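Side-chain contacts in glycoside Hydrolase (Bacteroides uniformis, PDB 5TA0), which probably hydrolyses agarose chains as a family 86 glycoside hydrolase, captured here as an engineered variant holding a bound agaro-oligosaccharide: residues S349-L354 and E506-I511; L354-E359 and N590-V595; M358-N363 and V561-L566. All blocks are in the same frame, centred on the assembly; numbering follows the deposited sequence. Where two conformers were deposited one is given.

Interaction 1 of 3, residues S349-L354 and E506-I511. With EDO (1,2-ethanediol), chain O.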
ATOM      1  N   SER A 349      -9.529   7.252   1.827  1.00  7.54           N
ATOM      2  CA  SER A 349      -8.463   6.401   2.351  1.00  7.79           C
ATOM      3  C   SER A 349      -7.418   6.112   1.281  1.00  7.53           C
ATOM      4  O   SER A 349      -6.221   6.128   1.578  1.00  7.46           O
ATOM      5  CB  SER A 349      -9.043   5.106   2.907  1.00  7.96           C
ATOM      6  OG  SER A 349      -9.694   5.355   4.152  1.00  8.28           O
ATOM      7  N   THR A 350      -7.869   5.860   0.062  1.00  7.37           N
ATOM      8  CA  THR A 350      -6.944   5.583  -1.025  1.00  7.58           C
ATOM      9  C   THR A 350      -5.974   6.725  -1.255  1.00  7.79           C
ATOM     10  O   THR A 350      -4.751   6.499  -1.332  1.00  7.69           O
ATOM     11  CB  THR A 350      -7.676   5.276  -2.338  1.00  7.94           C
ATOM     12  OG1 THR A 350      -8.565   4.183  -2.136  1.00  8.94           O
ATOM     13  CG2 THR A 350      -6.664   4.866  -3.405  1.00  8.40           C
ATOM     14  N   ASN A 351      -6.487   7.945  -1.365  1.00  7.30           N
ATOM     15  CA  ASN A 351      -5.621   9.070  -1.668  1.00  7.48           C
ATOM     16  C   ASN A 351      -4.579   9.310  -0.576  1.00  7.59           C
ATOM     17  O   ASN A 351      -3.407   9.545  -0.871  1.00  7.41           O
ATOM     18  CB  ASN A 351      -6.449  10.343  -1.897  1.00  7.64           C
ATOM     19  CG  ASN A 351      -7.049  10.413  -3.271  1.00  8.17           C
ATOM     20  OD1 ASN A 351      -6.455  10.012  -4.251  1.00  8.38           O
ATOM     21  ND2 ASN A 351      -8.267  10.890  -3.350  1.00  8.62           N
ATOM     22  N   SER A 352      -4.989   9.257   0.692  1.00  7.46           N
ATOM     23  CA  SER A 352      -4.060   9.478   1.783  1.00  7.32           C
ATOM     24  C   SER A 352      -2.996   8.388   1.846  1.00  7.05           C
ATOM     25  O   SER A 352      -1.803   8.685   1.963  1.00  7.23           O
ATOM     26  CB  SER A 352      -4.749   9.623   3.139  1.00  7.57           C
ATOM     27  OG  SER A 352      -5.574  10.773   3.174  1.00  8.29           O
ATOM     28  N   MET A 353      -3.411   7.110   1.792  1.00  6.81           N
ATOM     29  CA  MET A 353      -2.436   6.041   1.842  1.00  6.73           C
ATOM     30  C   MET A 353      -1.448   6.104   0.674  1.00  6.80           C
ATOM     31  O   MET A 353      -0.233   5.914   0.873  1.00  6.48           O
ATOM     32  CB  MET A 353      -3.154   4.705   1.857  1.00  6.84           C
ATOM     33  CG  MET A 353      -3.890   4.452   3.166  1.00  6.69           C
ATOM     34  SD  MET A 353      -4.390   2.723   3.291  1.00  7.81           S
ATOM     35  CE  MET A 353      -5.171   2.761   4.900  1.00  7.57           C
ATOM     36  N   LEU A 354      -1.962   6.397  -0.522  1.00  6.75           N
ATOM     37  CA  LEU A 354      -1.107   6.553  -1.691  1.00  6.99           C
ATOM     38  C   LEU A 354      -0.019   7.578  -1.455  1.00  7.18           C
ATOM     39  O   LEU A 354       1.140   7.319  -1.738  1.00  7.22           O
ATOM     40  CB  LEU A 354      -1.914   6.926  -2.919  1.00  7.19           C
ATOM     41  CG  LEU A 354      -1.094   7.317  -4.157  1.00  7.28           C
ATOM     42  CD1 LEU A 354      -0.098   6.236  -4.568  1.00  7.30           C
ATOM     43  CD2 LEU A 354      -2.023   7.599  -5.322  1.00  7.87           C
ATOM     44  N   GLU A 506     -10.713  15.957   4.661  1.00  9.55           N
ATOM     45  CA  GLU A 506     -10.168  14.685   4.116  1.00  9.57           C
ATOM     46  C   GLU A 506     -10.051  14.679   2.584  1.00  9.35           C
ATOM     47  O   GLU A 506     -10.090  13.617   1.955  1.00  9.49           O
ATOM     48  CB  GLU A 506     -10.973  13.479   4.631  1.00  9.58           C
ATOM     49  CG  GLU A 506     -10.860  13.248   6.115  1.00 10.32           C
ATOM     50  CD  GLU A 506     -11.700  12.077   6.560  1.00 11.29           C
ATOM     51  OE1 GLU A 506     -12.950  12.237   6.630  1.00 12.67           O
ATOM     52  OE2 GLU A 506     -11.145  10.978   6.791  1.00 10.66           O
ATOM     53  N   ALA A 507      -9.881  15.848   1.963  1.00  8.88           N
ATOM     54  CA  ALA A 507      -9.931  15.978   0.538  1.00  8.68           C
ATOM     55  C   ALA A 507      -8.526  15.929  -0.084  1.00  8.42           C
ATOM     56  O   ALA A 507      -7.506  15.992   0.623  1.00  8.39           O
ATOM     57  CB  ALA A 507     -10.646  17.280   0.143  1.00  8.99           C
ATOM     58  N   THR A 508      -8.506  15.817  -1.402  1.00  8.78           N
ATOM     59  CA  THR A 508      -7.254  15.887  -2.165  1.00  8.80           C
ATOM     60  C   THR A 508      -7.427  16.882  -3.279  1.00  8.86           C
ATOM     61  O   THR A 508      -8.510  16.936  -3.914  1.00  8.85           O
ATOM     62  CB  THR A 508      -6.905  14.499  -2.757  1.00  8.66           C
ATOM     63  OG1 THR A 508      -6.915  13.521  -1.724  1.00  8.68           O
ATOM     64  CG2 THR A 508      -5.532  14.481  -3.411  1.00  8.84           C
ATOM     65  N   CYS A 509      -6.382  17.661  -3.573  1.00  8.98           N
ATOM     66  CA  CYS A 509      -6.330  18.389  -4.817  1.00  9.47           C
ATOM     67  C   CYS A 509      -5.078  18.021  -5.611  1.00  9.16           C
ATOM     68  O   CYS A 509      -4.034  17.698  -5.030  1.00  9.42           O
ATOM     69  CB  CYS A 509      -6.396  19.907  -4.628  1.00 10.91           C
ATOM     70  SG  CYS A 509      -5.083  20.642  -3.623  1.00 11.75           S
ATOM     71  N   VAL A 510      -5.227  18.049  -6.928  1.00  9.31           N
ATOM     72  CA  VAL A 510      -4.103  17.938  -7.867  1.00  9.75           C
ATOM     73  C   VAL A 510      -4.145  19.227  -8.686  1.00 10.21           C
ATOM     74  O   VAL A 510      -5.130  19.470  -9.419  1.00 10.81           O
ATOM     75  CB  VAL A 510      -4.187  16.692  -8.773  1.00  9.52           C
ATOM     76  CG1 VAL A 510      -3.115  16.727  -9.869  1.00  9.81           C
ATOM     77  CG2 VAL A 510      -4.071  15.418  -7.942  1.00  9.70           C
ATOM     78  N   ILE A 511      -3.096  20.032  -8.533  1.00 10.57           N
ATOM     79  CA  ILE A 511      -2.989  21.331  -9.223  1.00 11.35           C
ATOM     80  C   ILE A 511      -2.001  21.141 -10.352  1.00 11.96           C
ATOM     81  O   ILE A 511      -0.869  20.704 -10.136  1.00 11.41           O
ATOM     82  CB  ILE A 511      -2.529  22.419  -8.251  1.00 12.15           C
ATOM     83  CG1 ILE A 511      -3.486  22.530  -7.052  1.00 13.14           C
ATOM     84  CG2 ILE A 511      -2.417  23.770  -8.972  1.00 12.23           C
ATOM     85  CD1 ILE A 511      -2.894  23.144  -5.823  1.00 14.65           C
TER
HETATM   86  C1  EDO O 712      -9.774   3.222  -6.510  1.00 21.36           C
HETATM   87  O1  EDO O 712      -8.424   3.571  -6.572  1.00 20.26           O
HETATM   88  C2  EDO O 712     -10.310   4.068  -5.381  1.00 20.45           C
HETATM   89  O2  EDO O 712     -10.185   3.247  -4.223  1.00 18.30           O
HETATM   90  O   HOH W   1      -9.430  12.387  -1.056  1.00  9.68           O
HETATM   91  O   HOH W   2      -8.122  11.777   1.258  1.00  8.91           O
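N351, on a helix of the parallel beta/alpha barrel (340-358), meets T508, at the start of a strand in the neighbouring beta-sandwich domain. The direct contact is van der Waals: CB of N351 lies 3.2 Å from OG1 of T508, and the two side chains cross obliquely. Although N351 ND2 comes within 3.4 Å of T508 OG1, the geometry is too bent for a direct hydrogen bond. In T508, OG1 lies anti to the carbonyl carbon (chi1 -53°), which turns the hydroxyl to the helix.

Water supplies the polar link. One molecule accepts from N351 ND2 at 3.0 Å, lies 2.8 Å from T508 OG1 in a second hydrogen bond, and donates weakly to the carbonyl oxygen of E506. A second water donates to E506 O and, weakly, to S352 OG.

Direct hydrogen bonds to surrounding residues complete the buried seam. W417 NE1 donates to N351 OD1, while the amide of N450, on the adjacent strand 444-451, joins T508 OG1 through ND2 and S352 OG through OD1. On another side of the helix, O2 of an ethanediol, probably from the crystallisation liquor, donates to T350 OG1 at 2.8 Å.

Interaction 2 of 3, residues L354-E359 and N590-V595. With EDO (1,2-ethanediol), chain P.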
ATOM      1  N   LEU A 354      -1.962   6.397  -0.522  1.00  6.75           N
ATOM      2  CA  LEU A 354      -1.107   6.553  -1.691  1.00  6.99           C
ATOM      3  C   LEU A 354      -0.019   7.578  -1.455  1.00  7.18           C
ATOM      4  O   LEU A 354       1.140   7.319  -1.738  1.00  7.22           O
ATOM      5  CB  LEU A 354      -1.914   6.926  -2.919  1.00  7.19           C
ATOM      6  CG  LEU A 354      -1.094   7.317  -4.157  1.00  7.28           C
ATOM      7  CD1 LEU A 354      -0.098   6.236  -4.568  1.00  7.30           C
ATOM      8  CD2 LEU A 354      -2.023   7.599  -5.322  1.00  7.87           C
ATOM      9  N   MET A 355      -0.381   8.745  -0.943  0.87  7.61           N
ATOM     10  CA  MET A 355       0.642   9.765  -0.665  0.87  8.01           C
ATOM     11  C   MET A 355       1.735   9.226   0.278  0.87  7.65           C
ATOM     12  O   MET A 355       2.939   9.473   0.090  0.87  7.59           O
ATOM     13  CB  MET A 355      -0.010  11.013  -0.060  0.87  8.89           C
ATOM     14  CG  MET A 355      -0.902  11.764  -1.034  0.87 10.06           C
ATOM     15  SD  MET A 355      -0.009  12.665  -2.287  0.87 11.43           S
ATOM     16  CE  MET A 355       0.554  14.138  -1.406  0.87  9.98           C
ATOM     17  N   GLN A 356       1.327   8.459   1.282  1.00  7.31           N
ATOM     18  CA  GLN A 356       2.280   7.905   2.247  1.00  7.24           C
ATOM     19  C   GLN A 356       3.150   6.839   1.604  1.00  7.00           C
ATOM     20  O   GLN A 356       4.354   6.827   1.849  1.00  7.47           O
ATOM     21  CB  GLN A 356       1.568   7.414   3.509  1.00  7.37           C
ATOM     22  CG  GLN A 356       0.840   8.582   4.200  1.00  7.71           C
ATOM     23  CD  GLN A 356       0.173   8.265   5.508  1.00  8.39           C
ATOM     24  OE1 GLN A 356      -1.046   8.475   5.667  1.00  9.40           O
ATOM     25  NE2 GLN A 356       0.959   7.820   6.478  1.00  8.61           N
ATOM     26  N   PHE A 357       2.610   6.042   0.684  1.00  6.78           N
ATOM     27  CA  PHE A 357       3.445   5.054  -0.029  1.00  6.79           C
ATOM     28  C   PHE A 357       4.430   5.748  -0.971  1.00  7.26           C
ATOM     29  O   PHE A 357       5.589   5.312  -1.070  1.00  7.68           O
ATOM     30  CB  PHE A 357       2.605   4.057  -0.830  1.00  6.63           C
ATOM     31  CG  PHE A 357       1.606   3.277   0.006  1.00  6.38           C
ATOM     32  CD1 PHE A 357       1.936   2.758   1.274  1.00  6.61           C
ATOM     33  CD2 PHE A 357       0.342   3.056  -0.497  1.00  6.63           C
ATOM     34  CE1 PHE A 357       1.008   2.044   2.019  1.00  6.63           C
ATOM     35  CE2 PHE A 357      -0.561   2.338   0.227  1.00  6.88           C
ATOM     36  CZ  PHE A 357      -0.244   1.851   1.484  1.00  6.77           C
ATOM     37  N   MET A 358       4.003   6.847  -1.568  1.00  7.13           N
ATOM     38  CA  MET A 358       4.880   7.628  -2.475  1.00  7.83           C
ATOM     39  C   MET A 358       6.092   8.161  -1.716  1.00  8.64           C
ATOM     40  O   MET A 358       7.186   8.279  -2.300  1.00  8.73           O
ATOM     41  CB  MET A 358       4.075   8.755  -3.120  1.00  8.13           C
ATOM     42  CG  MET A 358       3.147   8.270  -4.225  1.00  8.09           C
ATOM     43  SD  MET A 358       1.767   9.385  -4.630  1.00  8.89           S
ATOM     44  CE  MET A 358       2.663  10.781  -5.281  1.00  8.55           C
ATOM     45  N   GLU A 359       5.939   8.468  -0.434  1.00  8.84           N
ATOM     46  CA  GLU A 359       7.065   8.905   0.391  1.00 10.51           C
ATOM     47  C   GLU A 359       8.111   7.831   0.596  1.00 11.04           C
ATOM     48  O   GLU A 359       9.210   8.180   1.015  1.00 11.80           O
ATOM     49  CB  GLU A 359       6.632   9.365   1.772  1.00 11.47           C
ATOM     50  CG  GLU A 359       5.789  10.591   1.792  1.00 12.68           C
ATOM     51  CD  GLU A 359       5.347  10.955   3.186  1.00 13.87           C
ATOM     52  OE1 GLU A 359       6.183  10.922   4.120  1.00 14.79           O
ATOM     53  OE2 GLU A 359       4.170  11.280   3.322  1.00 14.93           O
ATOM     54  N   ASN A 590       1.480  18.745  17.528  1.00 24.96           N
ATOM     55  CA  ASN A 590       0.749  18.145  16.407  1.00 21.41           C
ATOM     56  C   ASN A 590       1.610  17.116  15.681  1.00 19.14           C
ATOM     57  O   ASN A 590       2.797  17.344  15.451  1.00 19.03           O
ATOM     58  CB  ASN A 590       0.251  19.205  15.417  1.00 22.63           C
ATOM     59  CG  ASN A 590      -0.830  18.684  14.468  1.00 24.19           C
ATOM     60  OD1 ASN A 590      -1.441  17.638  14.703  1.00 23.36           O
ATOM     61  ND2 ASN A 590      -1.078  19.419  13.392  1.00 25.05           N
ATOM     62  N   PHE A 591       0.991  15.986  15.346  1.00 16.18           N
ATOM     63  CA  PHE A 591       1.619  14.926  14.557  1.00 15.51           C
ATOM     64  C   PHE A 591       0.713  14.575  13.389  1.00 14.77           C
ATOM     65  O   PHE A 591      -0.405  15.067  13.270  1.00 14.64           O
ATOM     66  CB  PHE A 591       1.962  13.700  15.431  1.00 15.95           C
ATOM     67  CG  PHE A 591       0.815  13.199  16.257  1.00 16.30           C
ATOM     68  CD1 PHE A 591       0.710  13.554  17.595  1.00 17.03           C
ATOM     69  CD2 PHE A 591      -0.175  12.391  15.709  1.00 16.57           C
ATOM     70  CE1 PHE A 591      -0.353  13.108  18.371  1.00 16.96           C
ATOM     71  CE2 PHE A 591      -1.242  11.946  16.473  1.00 17.04           C
ATOM     72  CZ  PHE A 591      -1.334  12.299  17.812  1.00 17.31           C
ATOM     73  N   ARG A 592       1.222  13.735  12.499  1.00 13.27           N
ATOM     74  CA  ARG A 592       0.508  13.385  11.289  1.00 12.92           C
ATOM     75  C   ARG A 592      -0.764  12.586  11.580  1.00 12.80           C
ATOM     76  O   ARG A 592      -0.706  11.461  12.089  1.00 12.73           O
ATOM     77  CB  ARG A 592       1.473  12.588  10.411  1.00 13.41           C
ATOM     78  CG  ARG A 592       0.965  12.297   9.036  1.00 13.74           C
ATOM     79  CD  ARG A 592       1.748  11.194   8.399  1.00 13.43           C
ATOM     80  NE  ARG A 592       3.156  11.480   8.112  1.00 13.08           N
ATOM     81  CZ  ARG A 592       3.732  11.420   6.909  1.00 12.46           C
ATOM     82  NH1 ARG A 592       3.020  11.175   5.820  1.00 12.32           N
ATOM     83  NH2 ARG A 592       5.042  11.597   6.776  1.00 12.95           N
ATOM     84  N   GLY A 593      -1.917  13.165  11.252  1.00 12.11           N
ATOM     85  CA  GLY A 593      -3.193  12.508  11.415  1.00 12.66           C
ATOM     86  C   GLY A 593      -3.818  12.582  12.796  1.00 13.27           C
ATOM     87  O   GLY A 593      -3.471  13.454  13.610  1.00 13.86           O
ATOM     88  N   ASP A 594      -4.741  11.661  13.036  1.00 13.27           N
ATOM     89  CA  ASP A 594      -5.714  11.804  14.112  1.00 13.00           C
ATOM     90  C   ASP A 594      -5.210  11.289  15.451  1.00 13.21           C
ATOM     91  O   ASP A 594      -4.242  10.528  15.531  1.00 13.28           O
ATOM     92  CB  ASP A 594      -7.058  11.170  13.718  1.00 13.44           C
ATOM     93  CG  ASP A 594      -7.073   9.672  13.842  1.00 13.92           C
ATOM     94  OD1 ASP A 594      -6.551   8.987  12.930  1.00 13.58           O
ATOM     95  OD2 ASP A 594      -7.607   9.139  14.835  1.00 12.93           O
ATOM     96  N   VAL A 595      -5.871  11.705  16.531  1.00 13.17           N
ATOM     97  CA  VAL A 595      -5.411  11.341  17.883  1.00 13.75           C
ATOM     98  C   VAL A 595      -5.765   9.908  18.310  1.00 12.69           C
ATOM     99  O   VAL A 595      -5.413   9.482  19.406  1.00 13.65           O
ATOM    100  CB  VAL A 595      -5.879  12.339  18.979  1.00 15.19           C
ATOM    101  CG1 VAL A 595      -5.333  13.729  18.690  1.00 16.03           C
ATOM    102  CG2 VAL A 595      -7.399  12.336  19.127  1.00 16.07           C
TER
HETATM  103  C1  EDO P 713      -3.671  10.421  21.708  1.00 27.07           C
HETATM  104  O1  EDO P 713      -5.070  10.140  21.869  1.00 29.41           O
HETATM  105  C2  EDO P 713      -3.004  10.204  23.053  1.00 26.69           C
HETATM  106  O2  EDO P 713      -3.230   8.861  23.504  1.00 23.26           O
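R592 reaches from an irregular loop of the C-terminal beta domain to E359, which follows closely on barrel helix 340-358, and the two form a bidentate salt bridge. The guanidinium meets the carboxylate end-on: R592 NH1 bonds E359 OE2 at 2.8 Å with a nearly straight N-H...O angle of 172°, and R592 NH2 bonds E359 OE1 at 3.0 Å, using the syn lone pair of OE1. Both acid oxygens lie close to the guanidinium plane and the two planes are 23° apart, though NH1 approaches OE2 from a little outside the carboxylate plane. E359 extends straight beyond CG, whereas the arginine bends at chi3 (-66°) to bring its end round to the acid.

Away from this pair the contact is looser. Q356 and R592 run alongside one another, pointing opposite ways, with Q356 CG 3.8 Å from R592 NH1. The polar end of Q356 is engaged elsewhere: NE2 donates to E301 and OE1 accepts from the backbone of G297. The backbones stay well apart, the nearest CA atoms, of Q356 and R592, being 10.7 Å from each other. Farther along the loop lies the solvent side, where the exposed V595 accepts a hydrogen bond through its carbonyl oxygen from an ethanediol.

R592 NH2 also forms a salt bridge with E607 OE2. A leucine in place of R592 would probably leave the carboxylates of E359 and E607 without their shared cation and free the E359 end to turn. One guanidinium thus offsets two acids, which probably favours their ionised forms and makes the join strongly electrostatic.

Interaction 3 of 3, residues M358-N363 and V561-L566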
ATOM      1  N   MET A 358       4.003   6.847  -1.568  1.00  7.13           N
ATOM      2  CA  MET A 358       4.880   7.628  -2.475  1.00  7.83           C
ATOM      3  C   MET A 358       6.092   8.161  -1.716  1.00  8.64           C
ATOM      4  O   MET A 358       7.186   8.279  -2.300  1.00  8.73           O
ATOM      5  CB  MET A 358       4.075   8.755  -3.120  1.00  8.13           C
ATOM      6  CG  MET A 358       3.147   8.270  -4.225  1.00  8.09           C
ATOM      7  SD  MET A 358       1.767   9.385  -4.630  1.00  8.89           S
ATOM      8  CE  MET A 358       2.663  10.781  -5.281  1.00  8.55           C
ATOM      9  N   GLU A 359       5.939   8.468  -0.434  1.00  8.84           N
ATOM     10  CA  GLU A 359       7.065   8.905   0.391  1.00 10.51           C
ATOM     11  C   GLU A 359       8.111   7.831   0.596  1.00 11.04           C
ATOM     12  O   GLU A 359       9.210   8.180   1.015  1.00 11.80           O
ATOM     13  CB  GLU A 359       6.632   9.365   1.772  1.00 11.47           C
ATOM     14  CG  GLU A 359       5.789  10.591   1.792  1.00 12.68           C
ATOM     15  CD  GLU A 359       5.347  10.955   3.186  1.00 13.87           C
ATOM     16  OE1 GLU A 359       6.183  10.922   4.120  1.00 14.79           O
ATOM     17  OE2 GLU A 359       4.170  11.280   3.322  1.00 14.93           O
ATOM     18  N   ARG A 360       7.761   6.547   0.389  1.00 10.71           N
ATOM     19  CA  ARG A 360       8.701   5.414   0.531  1.00 11.46           C
ATOM     20  C   ARG A 360       8.901   4.661  -0.720  1.00 11.51           C
ATOM     21  O   ARG A 360       9.113   3.445  -0.715  1.00 12.15           O
ATOM     22  CB  ARG A 360       8.127   4.356   1.473  1.00 12.74           C
ATOM     23  CG  ARG A 360       7.835   4.887   2.783  1.00 12.07           C
ATOM     24  CD  ARG A 360       7.482   3.765   3.747  1.00 11.21           C
ATOM     25  NE  ARG A 360       7.080   4.442   4.937  1.00 10.11           N
ATOM     26  CZ  ARG A 360       7.490   4.199   6.176  1.00  9.69           C
ATOM     27  NH1 ARG A 360       8.325   3.200   6.464  1.00  9.13           N
ATOM     28  NH2 ARG A 360       6.999   4.956   7.148  1.00 10.21           N
ATOM     29  N   THR A 361       8.821   5.354  -1.843  1.00 11.10           N
ATOM     30  CA  THR A 361       8.827   4.718  -3.110  1.00 11.01           C
ATOM     31  C   THR A 361      10.055   3.821  -3.339  1.00 10.61           C
ATOM     32  O   THR A 361       9.962   2.814  -4.032  1.00 12.75           O
ATOM     33  CB  THR A 361       8.619   5.762  -4.235  1.00 10.32           C
ATOM     34  OG1 THR A 361       8.512   5.105  -5.493  1.00 11.10           O
ATOM     35  CG2 THR A 361       9.745   6.797  -4.281  1.00 10.27           C
ATOM     36  N   ASP A 362      11.198   4.170  -2.762  1.00  9.93           N
ATOM     37  CA  ASP A 362      12.385   3.324  -2.906  1.00  9.62           C
ATOM     38  C   ASP A 362      12.225   1.916  -2.305  1.00 10.06           C
ATOM     39  O   ASP A 362      12.846   1.011  -2.809  1.00 11.71           O
ATOM     40  CB  ASP A 362      13.622   4.002  -2.288  1.00  9.64           C
ATOM     41  CG  ASP A 362      13.486   4.291  -0.805  1.00 10.14           C
ATOM     42  OD1 ASP A 362      12.374   4.582  -0.323  1.00 10.53           O
ATOM     43  OD2 ASP A 362      14.537   4.273  -0.134  1.00 11.80           O
ATOM     44  N   ASN A 363      11.431   1.777  -1.257  1.00 10.01           N
ATOM     45  CA  ASN A 363      11.219   0.482  -0.574  1.00 11.17           C
ATOM     46  C   ASN A 363       9.808  -0.063  -0.722  1.00 11.27           C
ATOM     47  O   ASN A 363       9.400  -0.962   0.044  1.00 12.97           O
ATOM     48  CB  ASN A 363      11.553   0.626   0.908  1.00 12.43           C
ATOM     49  CG  ASN A 363      13.040   0.796   1.151  1.00 13.39           C
ATOM     50  OD1 ASN A 363      13.865   0.120   0.531  1.00 16.14           O
ATOM     51  ND2 ASN A 363      13.376   1.656   2.079  1.00 16.49           N
ATOM     52  N   VAL A 561      14.519  15.011  10.133  1.00 10.01           N
ATOM     53  CA  VAL A 561      13.340  14.634  10.905  1.00 10.33           C
ATOM     54  C   VAL A 561      13.597  13.357  11.673  1.00 10.24           C
ATOM     55  O   VAL A 561      13.924  12.315  11.064  1.00 10.51           O
ATOM     56  CB  VAL A 561      12.112  14.443   9.995  1.00 10.48           C
ATOM     57  CG1 VAL A 561      10.887  13.984  10.830  1.00 10.97           C
ATOM     58  CG2 VAL A 561      11.806  15.704   9.211  1.00 11.24           C
ATOM     59  N   ILE A 562      13.408  13.397  12.994  1.00  9.91           N
ATOM     60  CA  ILE A 562      13.484  12.199  13.815  1.00 10.19           C
ATOM     61  C   ILE A 562      12.083  11.625  13.905  1.00 10.05           C
ATOM     62  O   ILE A 562      11.097  12.359  14.059  1.00  9.80           O
ATOM     63  CB  ILE A 562      14.123  12.501  15.197  1.00 11.26           C
ATOM     64  CG1 ILE A 562      15.626  12.689  15.002  1.00 12.24           C
ATOM     65  CG2 ILE A 562      13.811  11.396  16.204  1.00 11.90           C
ATOM     66  CD1 ILE A 562      16.329  13.274  16.204  1.00 12.96           C
ATOM     67  N   ARG A 563      12.005  10.300  13.809  1.00  9.35           N
ATOM     68  CA  ARG A 563      10.731   9.575  13.704  1.00  9.19           C
ATOM     69  C   ARG A 563      10.560   8.668  14.928  1.00  9.19           C
ATOM     70  O   ARG A 563      11.186   7.615  15.009  1.00  9.00           O
ATOM     71  CB  ARG A 563      10.717   8.755  12.409  1.00  9.37           C
ATOM     72  CG  ARG A 563      10.937   9.567  11.130  1.00  9.59           C
ATOM     73  CD  ARG A 563      11.174   8.658   9.933  1.00  9.62           C
ATOM     74  NE  ARG A 563      10.004   7.804   9.733  1.00  9.51           N
ATOM     75  CZ  ARG A 563       8.866   8.173   9.145  1.00 10.13           C
ATOM     76  NH1 ARG A 563       8.757   9.345   8.513  1.00 10.59           N
ATOM     77  NH2 ARG A 563       7.819   7.360   9.140  1.00 10.60           N
ATOM     78  N   LEU A 564       9.730   9.096  15.885  1.00  9.47           N
ATOM     79  CA  LEU A 564       9.547   8.386  17.139  1.00  9.63           C
ATOM     80  C   LEU A 564       8.314   7.520  17.087  1.00  9.12           C
ATOM     81  O   LEU A 564       7.208   8.026  17.163  1.00  9.10           O
ATOM     82  CB  LEU A 564       9.420   9.364  18.315  1.00 10.55           C
ATOM     83  CG  LEU A 564      10.543  10.362  18.466  1.00 11.09           C
ATOM     84  CD1 LEU A 564      10.232  11.258  19.668  1.00 11.67           C
ATOM     85  CD2 LEU A 564      11.890   9.680  18.652  1.00 11.31           C
ATOM     86  N   GLY A 565       8.492   6.210  16.897  1.00  9.13           N
ATOM     87  CA  GLY A 565       7.327   5.311  16.951  1.00  9.15           C
ATOM     88  C   GLY A 565       6.983   5.052  18.413  1.00  8.79           C
ATOM     89  O   GLY A 565       7.820   4.516  19.145  1.00  9.26           O
ATOM     90  N   LEU A 566       5.749   5.403  18.807  1.00  9.36           N
ATOM     91  CA  LEU A 566       5.297   5.235  20.203  1.00  9.42           C
ATOM     92  C   LEU A 566       4.032   4.398  20.208  1.00  9.58           C
ATOM     93  O   LEU A 566       3.119   4.664  19.437  1.00 10.25           O
ATOM     94  CB  LEU A 566       5.018   6.590  20.850  1.00 10.20           C
ATOM     95  CG  LEU A 566       6.156   7.601  20.877  1.00 10.84           C
ATOM     96  CD1 LEU A 566       5.689   8.853  21.608  1.00 11.12           C
ATOM     97  CD2 LEU A 566       7.405   7.017  21.511  1.00 10.71           C
TER
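R360 and R563 carry nearly all of the buried surface here, and they meet through one pair of atoms: NH2 of R360 lies 3.2 Å from NH2 of R563. Both nitrogens are donors, so no hydrogen bond joins them. The side chains arrive from opposite directions, R360 extended from CG to NE and R563 bent at chi3 (61°), and their guanidinium planes stand almost perpendicular, 85° apart.

What draws the two arginines together is the acidic face of helix 298-315. E301 OE1 forms salt bridges with the NH2 of both, while D305 divides its oxygens, OD1 to R360 NH2 and OD2 to R563 NE. E308 takes R360 NH1, and Q638, on a neighbouring strand, accepts from R563 NH1.

E359 adds little surface; its OE1 is 5.3 Å from R563 NH1. The backbone fixes where R360 starts: a type I beta turn from M358 to T361 carries the chain out of helix 340-358, and R563 stands on strand 558-568, which lies between strands 631-642 and 602-609.

The contact thus joins an alpha-to-beta loop of the parallel barrel, which leads into strand 364-369, to a sheet of the C-terminal beta domain through a buried charge network.

How the interactions relate
All three contacts begin on helix 340-358 or the turn that follows it, and each reaches a beta domain later in the chain. Interaction 1 meets the large sheet of the sandwich, whereas interactions 2 and 3 meet the C-terminal domain through a loop and a strand. All are largely buried, although E359 in interaction 2 is partly exposed and the 590-595 loop runs on to solvent. The chemistry changes along the helix and into the turn after it: water-mediated and neutral in interaction 1, a direct ion pair in interaction 2, and like charges gathered on acids in interaction 3. E301 and E607 lie near both of the last two, whose centres are about 10 Å apart.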